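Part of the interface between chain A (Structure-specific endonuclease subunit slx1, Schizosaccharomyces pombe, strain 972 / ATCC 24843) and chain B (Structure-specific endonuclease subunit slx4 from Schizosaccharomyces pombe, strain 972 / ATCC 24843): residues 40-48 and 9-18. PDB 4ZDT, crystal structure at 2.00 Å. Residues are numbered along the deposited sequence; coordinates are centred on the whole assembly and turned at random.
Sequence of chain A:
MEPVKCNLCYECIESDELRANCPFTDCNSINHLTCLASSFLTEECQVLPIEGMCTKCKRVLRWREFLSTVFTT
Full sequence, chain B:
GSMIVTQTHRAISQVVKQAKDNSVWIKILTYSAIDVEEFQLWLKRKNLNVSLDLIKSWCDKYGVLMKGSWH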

# COMPACT_ATOMS: atom_id res chain seq x y z
N PHE A 40 -1.38 -9.92 0.85
CA PHE A 40 -2.32 -9.82 1.97
C PHE A 40 -3.71 -9.33 1.54
O PHE A 40 -4.70 -9.64 2.20
CB PHE A 40 -1.78 -8.87 3.02
CG PHE A 40 -0.68 -9.45 3.90
CD1 PHE A 40 -0.15 -10.71 3.67
CD2 PHE A 40 -0.18 -8.71 4.96
CE1 PHE A 40 0.86 -11.24 4.51
CE2 PHE A 40 0.82 -9.22 5.81
CZ PHE A 40 1.35 -10.50 5.56
N LEU A 41 -3.78 -8.56 0.44
CA LEU A 41 -5.04 -7.93 0.00
C LEU A 41 -6.10 -8.95 -0.44
O LEU A 41 -5.79 -9.91 -1.13
CB LEU A 41 -4.77 -6.89 -1.11
CG LEU A 41 -3.92 -5.67 -0.70
CD1 LEU A 41 -3.66 -4.73 -1.86
CD2 LEU A 41 -4.51 -4.91 0.47
N THR A 42 -7.36 -8.72 -0.05
CA THR A 42 -8.45 -9.66 -0.34
C THR A 42 -9.41 -9.20 -1.46
O THR A 42 -10.18 -10.00 -2.00
CB THR A 42 -9.23 -10.07 0.94
OG1 THR A 42 -9.63 -8.90 1.67
CG2 THR A 42 -8.34 -10.93 1.85
N GLU A 43 -9.35 -7.92 -1.81
CA GLU A 43 -10.19 -7.36 -2.88
C GLU A 43 -9.47 -6.24 -3.64
O GLU A 43 -8.59 -5.57 -3.09
CB GLU A 43 -11.55 -6.88 -2.32
CG GLU A 43 -11.45 -6.04 -1.06
CD GLU A 43 -12.79 -5.58 -0.52
OE1 GLU A 43 -13.72 -6.43 -0.43
OE2 GLU A 43 -12.93 -4.38 -0.16
N GLU A 44 -9.83 -6.06 -4.90
CA GLU A 44 -9.06 -5.19 -5.79
C GLU A 44 -9.10 -3.70 -5.47
O GLU A 44 -8.19 -2.96 -5.84
CB GLU A 44 -9.40 -5.45 -7.26
CG GLU A 44 -8.73 -6.72 -7.84
CD GLU A 44 -7.18 -6.66 -7.91
OE1 GLU A 44 -6.57 -5.61 -7.58
OE2 GLU A 44 -6.58 -7.69 -8.30
N CYS A 45 -10.13 -3.27 -4.74
CA CYS A 45 -10.23 -1.88 -4.32
C CYS A 45 -9.30 -1.55 -3.14
O CYS A 45 -8.97 -0.39 -2.91
CB CYS A 45 -11.68 -1.55 -3.99
SG CYS A 45 -12.41 -2.72 -2.80
N GLN A 46 -8.88 -2.56 -2.38
CA GLN A 46 -8.06 -2.33 -1.18
C GLN A 46 -6.62 -1.97 -1.51
O GLN A 46 -6.04 -2.51 -2.46
CB GLN A 46 -8.08 -3.55 -0.25
CG GLN A 46 -9.47 -3.88 0.37
CD GLN A 46 -10.02 -2.84 1.37
OE1 GLN A 46 -9.28 -2.19 2.12
NE2 GLN A 46 -11.35 -2.72 1.40
N VAL A 47 -6.06 -1.07 -0.70
CA VAL A 47 -4.66 -0.65 -0.84
C VAL A 47 -3.83 -0.86 0.45
O VAL A 47 -2.60 -1.01 0.39
CB VAL A 47 -4.52 0.82 -1.35
CG1 VAL A 47 -4.88 0.93 -2.87
CG2 VAL A 47 -5.36 1.82 -0.52
N LEU A 48 -4.51 -0.87 1.60
CA LEU A 48 -3.85 -0.98 2.91
C LEU A 48 -4.27 -2.27 3.61
O LEU A 48 -5.42 -2.42 4.02
CB LEU A 48 -4.21 0.22 3.78
CG LEU A 48 -3.67 0.30 5.22
CD1 LEU A 48 -2.15 0.25 5.23
CD2 LEU A 48 -4.13 1.60 5.83
N HIS B 9 -13.80 4.41 -7.44
CA HIS B 9 -12.88 4.22 -6.32
C HIS B 9 -11.89 3.08 -6.60
O HIS B 9 -10.75 3.11 -6.15
CB HIS B 9 -13.66 3.94 -5.03
CG HIS B 9 -14.23 5.16 -4.39
ND1 HIS B 9 -15.11 5.11 -3.33
CD2 HIS B 9 -14.05 6.48 -4.66
CE1 HIS B 9 -15.45 6.34 -2.98
NE2 HIS B 9 -14.81 7.19 -3.77
N ARG B 10 -12.35 2.08 -7.35
CA ARG B 10 -11.54 0.92 -7.70
C ARG B 10 -10.43 1.31 -8.69
O ARG B 10 -9.29 0.86 -8.56
CB ARG B 10 -12.42 -0.20 -8.27
CG ARG B 10 -11.69 -1.53 -8.52
CD ARG B 10 -12.66 -2.58 -9.08
NE ARG B 10 -12.09 -3.92 -9.17
CZ ARG B 10 -11.22 -4.32 -10.10
NH1 ARG B 10 -10.76 -3.48 -11.02
NH2 ARG B 10 -10.78 -5.57 -10.09
N ALA B 11 -10.78 2.16 -9.65
CA ALA B 11 -9.83 2.71 -10.61
C ALA B 11 -8.69 3.49 -9.93
O ALA B 11 -7.54 3.38 -10.36
CB ALA B 11 -10.54 3.59 -11.64
N ILE B 12 -9.00 4.25 -8.87
CA ILE B 12 -7.94 4.97 -8.14
C ILE B 12 -6.99 3.93 -7.51
O ILE B 12 -5.76 4.04 -7.64
CB ILE B 12 -8.48 5.95 -7.06
CG1 ILE B 12 -9.39 7.04 -7.69
CG2 ILE B 12 -7.33 6.62 -6.28
CD1 ILE B 12 -10.32 7.73 -6.66
N SER B 13 -7.56 2.91 -6.85
CA SER B 13 -6.76 1.86 -6.23
C SER B 13 -5.87 1.16 -7.27
O SER B 13 -4.68 0.91 -7.01
CB SER B 13 -7.63 0.85 -5.50
OG SER B 13 -8.39 1.48 -4.46
N GLN B 14 -6.45 0.86 -8.44
CA GLN B 14 -5.71 0.20 -9.51
C GLN B 14 -4.54 1.03 -9.99
O GLN B 14 -3.47 0.48 -10.23
CB GLN B 14 -6.61 -0.23 -10.68
CG GLN B 14 -7.62 -1.31 -10.31
CD GLN B 14 -6.96 -2.58 -9.78
OE1 GLN B 14 -6.16 -3.21 -10.48
NE2 GLN B 14 -7.30 -2.95 -8.56
N VAL B 15 -4.71 2.35 -10.10
CA VAL B 15 -3.60 3.19 -10.51
C VAL B 15 -2.46 3.21 -9.47
O VAL B 15 -1.26 3.11 -9.82
CB VAL B 15 -4.05 4.64 -10.82
CG1 VAL B 15 -2.85 5.49 -11.09
CG2 VAL B 15 -5.01 4.67 -12.05
N VAL B 16 -2.85 3.35 -8.21
CA VAL B 16 -1.89 3.34 -7.11
C VAL B 16 -1.04 2.06 -7.14
O VAL B 16 0.18 2.13 -6.97
CB VAL B 16 -2.63 3.48 -5.74
CG1 VAL B 16 -1.67 3.21 -4.56
CG2 VAL B 16 -3.23 4.89 -5.64
N LYS B 17 -1.70 0.93 -7.36
CA LYS B 17 -1.08 -0.39 -7.27
C LYS B 17 -0.41 -0.85 -8.56
O LYS B 17 0.45 -1.74 -8.52
CB LYS B 17 -2.12 -1.44 -6.84
CG LYS B 17 -2.61 -1.23 -5.40
CD LYS B 17 -3.47 -2.39 -4.92
CE LYS B 17 -4.84 -2.42 -5.59
NZ LYS B 17 -5.66 -3.54 -5.00
N GLN B 18 -0.77 -0.23 -9.68
CA GLN B 18 -0.25 -0.69 -10.98
C GLN B 18 0.76 0.24 -11.64
O GLN B 18 1.49 -0.18 -12.53
CB GLN B 18 -1.39 -0.99 -11.94
CG GLN B 18 -2.20 -2.20 -11.51
CD GLN B 18 -3.26 -2.59 -12.52
OE1 GLN B 18 -3.74 -1.76 -13.29
NE2 GLN B 18 -3.65 -3.86 -12.48

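A helix has its own backbone polar groups largely occupied, so when it docks against an irregular segment it can offer donors to that segment's free carbonyls mainly through its side chains. The contact between slx1 and slx4, two subunits of a structure-specific endonuclease, is a compact example. Chain B contributes helix 9-18, held by regular i to i+4 backbone hydrogen bonds; chain A contributes a loop whose carbonyl oxygens are met by side chains from successive turns of that helix.

On chain A the segment opens at the end of a helix. A:Phe40 is still helical and lies out of reach of chain B, whereas A:Leu41 is the first residue to leave helical phi/psi. Its CA-to-CB bond points toward the partner, and its CD1 packs 3.9 Å from CD of B:Lys17, so that the lysine's aliphatic stem has apolar company while its charged end reaches onward. A:Thr42 makes no contact.

A:Glu43 begins a type I beta turn that ends at A:Gln46. The turn is closed by the backbone hydrogen bond from A:Gln46 N to A:Glu43 O (3.1 Å) and braced by a second one between side chains, from A:Gln46 NE2 to A:Glu43 OE2 (2.8 Å). These bonds belong to chain A alone, but they lie within the turn that carries the carbonyls of A:Glu44, A:Cys45 and A:Gln46.

A:Glu44 has the largest covered area of any residue here, and it uses both backbone and side chain. Its carbonyl O accepts a hydrogen bond from B:Lys17 NZ at 2.7 Å and a weak one from B:Gln14 NE2 at 2.9 Å, the latter strongly bent at 116°. The same amide fares better with the carboxylate: B:Gln14 NE2 lies 2.9 Å from A:Glu44 OE1 with a nearly straight angle of 164°. A:Glu44 OE1 also forms a salt bridge with B:Lys17 NZ, though at 3.4 Å its hydrogen bond is weak. Meanwhile A:Glu44 CB lies over one face of the B:Arg10 guanidinium, 3.2 Å from NH2; the arginine meets the stem of the glutamate rather than pairing with its carboxylate.

At A:Cys45, whose CA and that of B:Arg10 are the nearest CA pair across the contact, the backbone again does the bonding. B:Ser13, whose CA-to-CB bond points toward chain A, donates a very short hydrogen bond from OG to A:Cys45 O, 2.5 Å.

The CA-to-CB bond of A:Gln46 points away, yet its carbonyl O receives a 2.8 Å hydrogen bond from B:Lys17 NZ. The lysine, bent at chi3 (-71°), thus links A:Glu44 and A:Gln46, gathering two backbone carbonyls and a carboxylate oxygen about one ammonium group.

A:Val47 supplies the apolar complement. Its CG1 lies 3.8 Å from CB of B:Ser13, 4.0 Å from CG of B:Lys17 and 4.3 Å from CG1 of B:Val16, packing against the helix beside the polar network. Beyond it, A:Leu48 is out of reach.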